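Local coordinates for putative O-acetylhomoserine (Thiol)-lyase (PDB 4OC9), which probably transfers the aminocarboxypropyl group of O-acetylhomoserine to sulfide or a thiol, as a pyridoxal-phosphate-dependent enzyme of the trans-sulfuration family, at residues G75-V81 against G217-K223; G99-S105 against N145-F151; N317-L321 against F338-L342. The contacts are given in a common frame with arbitrary orientation. Residues are numbered along the deposited sequence.

Overall arrangement
Coming from the N terminus, the chain lays down strand 77-81 and then strand 101-105, so contacts 1 and 2 open one after the other. Contact 2 closes first, when strand 146-152 arrives parallel beside 101-105; contact 1 closes later, when strand 217-221 runs back antiparallel along 77-81, so that contact 2 lies wholly within the larger loop of contact 1. Both belong to the same seven-stranded sheet, their centres about 19 Å apart. Contact 3 follows in series, joining two loops around helix 327-333 beside the second, five-stranded sheet; its centre lies about 26 Å from that of contact 1 and 28 Å from that of contact 2.

Contact 1. Residues G75-V81 against G217-K223; sequences GAFGIPV and GALIERK
An antiparallel pairing at the edge of the seven-stranded sheet of the PLP-binding domain joins strand 77-81, outermost in this chain, to strand 217-221. The strand axes run at 160° and approach to 4.4 Å. Phe-77/Glu-221, Ile-79/Leu-219 and Val-81/Gly-217 are hydrogen-bonded pairs, while Gly-78/Ile-220 and Pro-80/Ala-218 are non-hydrogen-bonded ones. Pro-80, which has no NH to give, thus sits where none is needed. Ile-79 N gives to Leu-219 O at 2.8 Å and Leu-219 N to Ile-79 O at 2.9 Å; Val-81 N reaches Gly-217 O at 2.8 Å, with Gly-217 N to Val-81 O at 3.0 Å. A classic beta bulge ends the ladder: Ala-76 and Phe-77 both face Glu-221, with Ala-76 N to Glu-221 O at 2.8 Å and Glu-221 N to Phe-77 O at 2.9 Å. Ile-79, Val-81 and Leu-219 (all chi1 m) share a face, where Val-81 CG1 meets Leu-219 CD1 at 3.9 Å. Helix 84-93 covers Val-81 and Leu-219, and helix 257-270 packs on Ile-79 and offers Ser-259 to Glu-221 OE2. On the face of Ala-218 and Ile-220 lies helix 60-73, while 217-221, the one strand running against the others, is also flanked by strand 199-203.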
# COMPACT_ATOMS: atom_id res chain seq x y z
N GLY D 75 -6.50 28.32 5.99
CA GLY D 75 -5.22 28.87 5.56
C GLY D 75 -5.12 28.92 4.05
O GLY D 75 -6.08 28.65 3.36
N ALA D 76 -3.94 29.24 3.54
CA ALA D 76 -3.72 29.35 2.08
C ALA D 76 -3.10 28.16 1.37
O ALA D 76 -3.56 27.75 0.30
CB ALA D 76 -2.85 30.57 1.78
N PHE D 77 -2.04 27.62 1.95
CA PHE D 77 -1.35 26.51 1.32
C PHE D 77 -0.75 25.58 2.40
O PHE D 77 -0.36 26.01 3.49
CB PHE D 77 -0.26 27.09 0.39
CG PHE D 77 0.25 26.12 -0.65
CD1 PHE D 77 -0.37 26.02 -1.86
CD2 PHE D 77 1.36 25.32 -0.40
CE1 PHE D 77 0.05 25.09 -2.82
CE2 PHE D 77 1.79 24.40 -1.34
CZ PHE D 77 1.14 24.29 -2.56
N GLY D 78 -0.71 24.29 2.09
CA GLY D 78 -0.19 23.32 3.03
C GLY D 78 0.76 22.37 2.37
O GLY D 78 0.61 22.02 1.21
N ILE D 79 1.76 21.96 3.14
CA ILE D 79 2.80 21.06 2.66
C ILE D 79 3.06 19.88 3.57
O ILE D 79 3.55 20.05 4.67
CB ILE D 79 4.13 21.81 2.50
CG1 ILE D 79 4.02 22.76 1.30
CG2 ILE D 79 5.27 20.83 2.20
CD1 ILE D 79 5.21 23.64 1.09
N PRO D 80 2.73 18.69 3.09
CA PRO D 80 2.97 17.50 3.88
C PRO D 80 4.41 17.07 3.78
O PRO D 80 5.02 17.16 2.73
CB PRO D 80 2.05 16.46 3.24
CG PRO D 80 1.02 17.27 2.53
CD PRO D 80 1.82 18.39 1.96
N VAL D 81 4.89 16.56 4.90
CA VAL D 81 6.23 16.09 5.04
C VAL D 81 6.25 14.74 5.75
O VAL D 81 5.22 14.28 6.21
CB VAL D 81 7.12 17.14 5.71
CG1 VAL D 81 7.24 18.33 4.81
CG2 VAL D 81 6.57 17.54 7.04
N GLY D 217 3.52 14.58 8.71
CA GLY D 217 3.42 15.93 9.22
C GLY D 217 3.02 16.94 8.15
O GLY D 217 2.99 16.63 6.96
N ALA D 218 2.66 18.13 8.59
CA ALA D 218 2.29 19.17 7.64
C ALA D 218 2.61 20.57 8.14
O ALA D 218 2.52 20.85 9.34
CB ALA D 218 0.82 19.09 7.33
N LEU D 219 2.96 21.45 7.19
CA LEU D 219 3.21 22.86 7.51
C LEU D 219 2.17 23.60 6.71
O LEU D 219 2.09 23.46 5.49
CB LEU D 219 4.58 23.41 7.11
CG LEU D 219 5.86 22.77 7.64
CD1 LEU D 219 6.09 21.48 6.86
CD2 LEU D 219 7.05 23.70 7.43
N ILE D 220 1.39 24.42 7.39
CA ILE D 220 0.34 25.19 6.76
C ILE D 220 0.55 26.68 6.98
O ILE D 220 0.84 27.12 8.11
CB ILE D 220 -1.00 24.78 7.34
CG1 ILE D 220 -1.16 23.26 7.24
CG2 ILE D 220 -2.13 25.50 6.63
CD1 ILE D 220 -2.42 22.75 7.88
N GLU D 221 0.39 27.47 5.93
CA GLU D 221 0.58 28.92 6.09
C GLU D 221 -0.74 29.66 5.90
O GLU D 221 -1.62 29.26 5.11
CB GLU D 221 1.63 29.48 5.13
CG GLU D 221 1.21 29.68 3.67
CD GLU D 221 2.36 30.26 2.82
OE1 GLU D 221 2.27 31.46 2.46
OE2 GLU D 221 3.39 29.58 2.62
N ARG D 222 -0.88 30.75 6.63
CA ARG D 222 -2.11 31.55 6.54
C ARG D 222 -2.16 32.35 5.27
O ARG D 222 -1.17 32.47 4.53
CB ARG D 222 -2.18 32.60 7.64
CG ARG D 222 -1.10 33.70 7.61
CD ARG D 222 -1.40 34.80 8.65
NE ARG D 222 -0.37 35.85 8.79
CZ ARG D 222 -0.31 36.99 8.11
NH1 ARG D 222 -1.20 37.28 7.15
NH2 ARG D 222 0.66 37.85 8.37
N LYS D 223 -3.31 32.92 5.03
CA LYS D 223 -3.48 33.76 3.87
C LYS D 223 -2.74 35.05 4.11
O LYS D 223 -2.70 35.53 5.23
CB LYS D 223 -4.96 34.07 3.66
CG LYS D 223 -5.77 32.84 3.33
CD LYS D 223 -7.23 33.13 3.16
CE LYS D 223 -7.92 31.85 2.77
NZ LYS D 223 -9.36 32.05 2.50

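Contact 2. Residues G99-S105 against N145-F151; sequences GDNVAYS and NTKAIFF
Strands 101-105 and 146-151 run parallel, their axes 14° apart and 4.6 Å at closest approach. Backbone hydrogen bonds form the ladder: Asn-101 N to Asn-145 O (3.1 Å), Lys-147 N to Asn-101 O (2.9 Å), Ala-103 N to Ala-148 O (2.8 Å), Phe-150 N to Ala-103 O (2.7 Å) and Ser-105 N to Phe-150 O (2.9 Å). Asn-101 pairs with Thr-146 but Ala-103 with Ile-149, a one-residue shift that marks a beta bulge; Lys-147, at phi/psi -103/-13, leaves the extended conformation there. Among side chains, Asn-101 (chi1 p) takes a 2.6 Å hydrogen bond at OD1 from Thr-146 OG1. Apolar contacts are looser: Val-102 CG1 to Ala-148 CB 4.2 Å, Ala-103 CB to Ile-149 CG1 and Tyr-104 CB to Phe-150 CB both 4.3 Å. The pair lies among the five parallel strands, most joined through helices, that dominate the seven-stranded sheet of this fold-type I PLP enzyme. Strand 126-130 flanks 101-105 and strand 177-181 flanks 146-152, while helix 110-119 packs over Val-102, Tyr-104 and Phe-150.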
# COMPACT_ATOMS: atom_id res chain seq x y z
N GLY D 99 23.15 31.65 13.89
CA GLY D 99 23.29 32.95 14.53
C GLY D 99 21.97 33.55 15.01
O GLY D 99 21.95 34.55 15.71
N ASP D 100 20.86 32.97 14.60
CA ASP D 100 19.57 33.48 15.00
C ASP D 100 19.06 32.71 16.23
O ASP D 100 19.69 31.75 16.70
CB ASP D 100 18.57 33.32 13.84
CG ASP D 100 18.94 34.16 12.61
OD1 ASP D 100 19.68 35.15 12.78
OD2 ASP D 100 18.47 33.82 11.48
N ASN D 101 17.93 33.14 16.75
CA ASN D 101 17.33 32.46 17.87
C ASN D 101 15.83 32.34 17.65
O ASN D 101 15.25 33.03 16.81
CB ASN D 101 17.66 33.17 19.19
CG ASN D 101 17.02 34.53 19.31
OD1 ASN D 101 15.84 34.63 19.64
ND2 ASN D 101 17.83 35.56 19.22
N VAL D 102 15.23 31.41 18.39
CA VAL D 102 13.80 31.19 18.30
C VAL D 102 13.29 31.10 19.71
O VAL D 102 13.96 30.55 20.59
CB VAL D 102 13.41 29.89 17.53
CG1 VAL D 102 13.89 29.95 16.08
CG2 VAL D 102 13.98 28.64 18.21
N ALA D 103 12.08 31.60 19.90
CA ALA D 103 11.42 31.57 21.20
C ALA D 103 10.45 30.39 21.22
O ALA D 103 9.64 30.23 20.28
CB ALA D 103 10.66 32.86 21.44
N TYR D 104 10.49 29.60 22.29
CA TYR D 104 9.62 28.45 22.37
C TYR D 104 8.97 28.24 23.74
O TYR D 104 9.56 28.51 24.77
CB TYR D 104 10.41 27.19 21.99
CG TYR D 104 11.43 26.74 23.04
CD1 TYR D 104 12.66 27.38 23.17
CD2 TYR D 104 11.19 25.64 23.84
CE1 TYR D 104 13.59 26.96 24.12
CE2 TYR D 104 12.12 25.20 24.76
CZ TYR D 104 13.31 25.87 24.90
OH TYR D 104 14.21 25.43 25.82
N SER D 105 7.76 27.76 23.72
CA SER D 105 7.00 27.48 24.92
C SER D 105 7.64 26.38 25.78
O SER D 105 8.18 25.39 25.27
CB SER D 105 5.55 27.08 24.55
OG SER D 105 4.82 26.66 25.68
N ASN D 145 17.15 39.23 16.40
CA ASN D 145 17.58 37.95 15.83
C ASN D 145 16.57 36.81 16.05
O ASN D 145 16.75 35.70 15.54
CB ASN D 145 18.93 37.54 16.38
CG ASN D 145 20.03 38.50 15.97
OD1 ASN D 145 20.02 39.05 14.86
ND2 ASN D 145 21.01 38.65 16.85
N THR D 146 15.52 37.10 16.81
CA THR D 146 14.47 36.15 17.10
C THR D 146 13.64 36.02 15.83
O THR D 146 12.97 36.97 15.40
CB THR D 146 13.58 36.61 18.26
OG1 THR D 146 14.37 36.78 19.45
CG2 THR D 146 12.47 35.57 18.52
N LYS D 147 13.64 34.82 15.26
CA LYS D 147 12.90 34.59 14.00
C LYS D 147 11.55 33.84 14.09
O LYS D 147 10.80 33.80 13.12
CB LYS D 147 13.79 33.81 13.06
CG LYS D 147 15.15 34.43 12.88
CD LYS D 147 15.07 35.87 12.44
CE LYS D 147 16.46 36.38 12.10
NZ LYS D 147 16.39 37.82 11.82
N ALA D 148 11.27 33.23 15.24
CA ALA D 148 10.02 32.51 15.40
C ALA D 148 9.61 32.35 16.87
O ALA D 148 10.45 32.34 17.78
CB ALA D 148 10.11 31.14 14.75
N ILE D 149 8.30 32.29 17.06
CA ILE D 149 7.65 32.12 18.37
C ILE D 149 6.84 30.82 18.22
O ILE D 149 5.86 30.78 17.47
CB ILE D 149 6.78 33.30 18.73
CG1 ILE D 149 7.68 34.55 18.90
CG2 ILE D 149 6.06 33.00 20.02
CD1 ILE D 149 6.94 35.85 19.15
N PHE D 150 7.31 29.77 18.91
CA PHE D 150 6.71 28.46 18.82
C PHE D 150 5.98 28.00 20.05
O PHE D 150 6.50 28.12 21.16
CB PHE D 150 7.80 27.44 18.54
CG PHE D 150 7.28 26.05 18.24
CD1 PHE D 150 7.03 25.16 19.27
CD2 PHE D 150 7.06 25.65 16.94
CE1 PHE D 150 6.53 23.90 19.00
CE2 PHE D 150 6.56 24.39 16.66
CZ PHE D 150 6.29 23.52 17.70
N PHE D 151 4.78 27.47 19.84
CA PHE D 151 3.96 26.98 20.94
C PHE D 151 2.90 26.01 20.44
O PHE D 151 2.67 25.89 19.23
CB PHE D 151 3.25 28.13 21.62
CG PHE D 151 2.22 28.79 20.76
CD1 PHE D 151 2.58 29.75 19.85
CD2 PHE D 151 0.89 28.49 20.90
CE1 PHE D 151 1.63 30.39 19.08
CE2 PHE D 151 -0.07 29.12 20.13
CZ PHE D 151 0.30 30.07 19.21

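Contact 3. Residues N317-L321 against F338-L342; sequences NYPTL and FASGL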
# COMPACT_ATOMS: atom_id res chain seq x y z
N ASN D 317 -5.92 16.47 34.86
CA ASN D 317 -5.71 17.59 33.93
C ASN D 317 -6.51 17.45 32.66
O ASN D 317 -6.13 16.66 31.78
CB ASN D 317 -4.31 17.69 33.44
CG ASN D 317 -3.38 18.32 34.40
OD1 ASN D 317 -3.77 19.04 35.32
ND2 ASN D 317 -2.13 18.19 34.08
N TYR D 318 -7.62 18.16 32.58
CA TYR D 318 -8.46 18.11 31.37
C TYR D 318 -9.26 19.42 31.39
O TYR D 318 -9.89 19.76 32.36
CB TYR D 318 -9.28 16.82 31.27
CG TYR D 318 -9.92 16.62 29.94
CD1 TYR D 318 -9.18 16.19 28.85
CD2 TYR D 318 -11.28 16.80 29.77
CE1 TYR D 318 -9.77 16.00 27.62
CE2 TYR D 318 -11.88 16.61 28.54
CZ TYR D 318 -11.11 16.21 27.46
OH TYR D 318 -11.74 16.03 26.23
N PRO D 319 -9.24 20.17 30.29
CA PRO D 319 -9.89 21.47 30.22
C PRO D 319 -11.39 21.60 30.46
O PRO D 319 -11.83 22.67 30.81
CB PRO D 319 -9.56 21.94 28.78
CG PRO D 319 -8.50 21.02 28.29
CD PRO D 319 -8.80 19.72 28.96
N THR D 320 -12.16 20.52 30.29
CA THR D 320 -13.58 20.61 30.52
C THR D 320 -13.89 20.67 32.02
O THR D 320 -15.00 21.03 32.40
CB THR D 320 -14.34 19.42 29.92
OG1 THR D 320 -13.95 18.21 30.59
CG2 THR D 320 -14.10 19.32 28.46
N LEU D 321 -12.93 20.28 32.87
CA LEU D 321 -13.15 20.32 34.31
C LEU D 321 -13.13 21.79 34.77
O LEU D 321 -12.14 22.49 34.60
CB LEU D 321 -12.09 19.50 35.04
CG LEU D 321 -12.10 17.99 34.80
CD1 LEU D 321 -10.91 17.30 35.45
CD2 LEU D 321 -13.39 17.39 35.28
N PHE D 338 -15.56 20.73 22.90
CA PHE D 338 -14.90 19.43 22.90
C PHE D 338 -13.45 19.78 23.10
O PHE D 338 -12.96 20.70 22.50
CB PHE D 338 -15.11 18.63 21.62
CG PHE D 338 -16.53 18.18 21.37
CD1 PHE D 338 -17.13 17.24 22.19
CD2 PHE D 338 -17.20 18.56 20.21
CE1 PHE D 338 -18.41 16.81 21.97
CE2 PHE D 338 -18.48 18.10 19.96
CZ PHE D 338 -19.09 17.23 20.84
N ALA D 339 -12.76 19.02 23.94
CA ALA D 339 -11.36 19.29 24.25
C ALA D 339 -10.34 18.24 23.82
O ALA D 339 -9.22 18.15 24.36
CB ALA D 339 -11.25 19.53 25.73
N SER D 340 -10.73 17.41 22.87
CA SER D 340 -9.88 16.33 22.32
C SER D 340 -9.71 15.14 23.26
O SER D 340 -10.32 15.07 24.32
CB SER D 340 -8.56 16.88 21.82
OG SER D 340 -7.88 15.88 21.08
N GLY D 341 -8.87 14.18 22.88
CA GLY D 341 -8.68 12.96 23.66
C GLY D 341 -7.48 12.73 24.51
O GLY D 341 -7.23 11.61 24.93
N LEU D 342 -6.72 13.78 24.76
CA LEU D 342 -5.54 13.63 25.59
C LEU D 342 -5.80 14.17 26.99
O LEU D 342 -6.45 15.21 27.15
CB LEU D 342 -4.40 14.45 25.03
CG LEU D 342 -3.06 14.17 25.70
CD1 LEU D 342 -2.65 12.73 25.34
CD2 LEU D 342 -2.02 15.13 25.19
O HOH W 1 -14.18 17.21 25.75
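After Phe-338, whose CA-to-CB bond points away from 317-321, the meeting begins at Ala-339. The methyl of Ala-339 points at the other loop and fits among three side chains: its CB lies 3.7 Å from Tyr-318 CZ, 4.0 Å from Pro-319 CG and 4.0 Å from Thr-320 CG2. These converge through the type I beta turn 318-321, closed by Leu-321 N to Tyr-318 O at 3.1 Å. A water accepts from Ala-339 N at 2.9 Å and donates to Tyr-318 OH at 2.8 Å. At Ser-340 the backbone takes a positive phi (74°), and its carbonyl O receives a short 2.6 Å hydrogen bond from Tyr-318 OH, while its OG bonds instead to the carbonyl of Val-184. Past Gly-341, the O of Leu-342 lies 3.4 Å from Tyr-318 CD1, at the ring edge. One tyrosine thus ties the loop leaving strand 315-317 to the loop entering strand 342-346, on either side of helix 327-333 in the chain. These strands pair antiparallel at the edge of the five-stranded sheet, helix 327-333 sets Phe-330 against Pro-319, Thr-320 and Ala-339, and helix 276-309 packs against Tyr-318 through Ala-300.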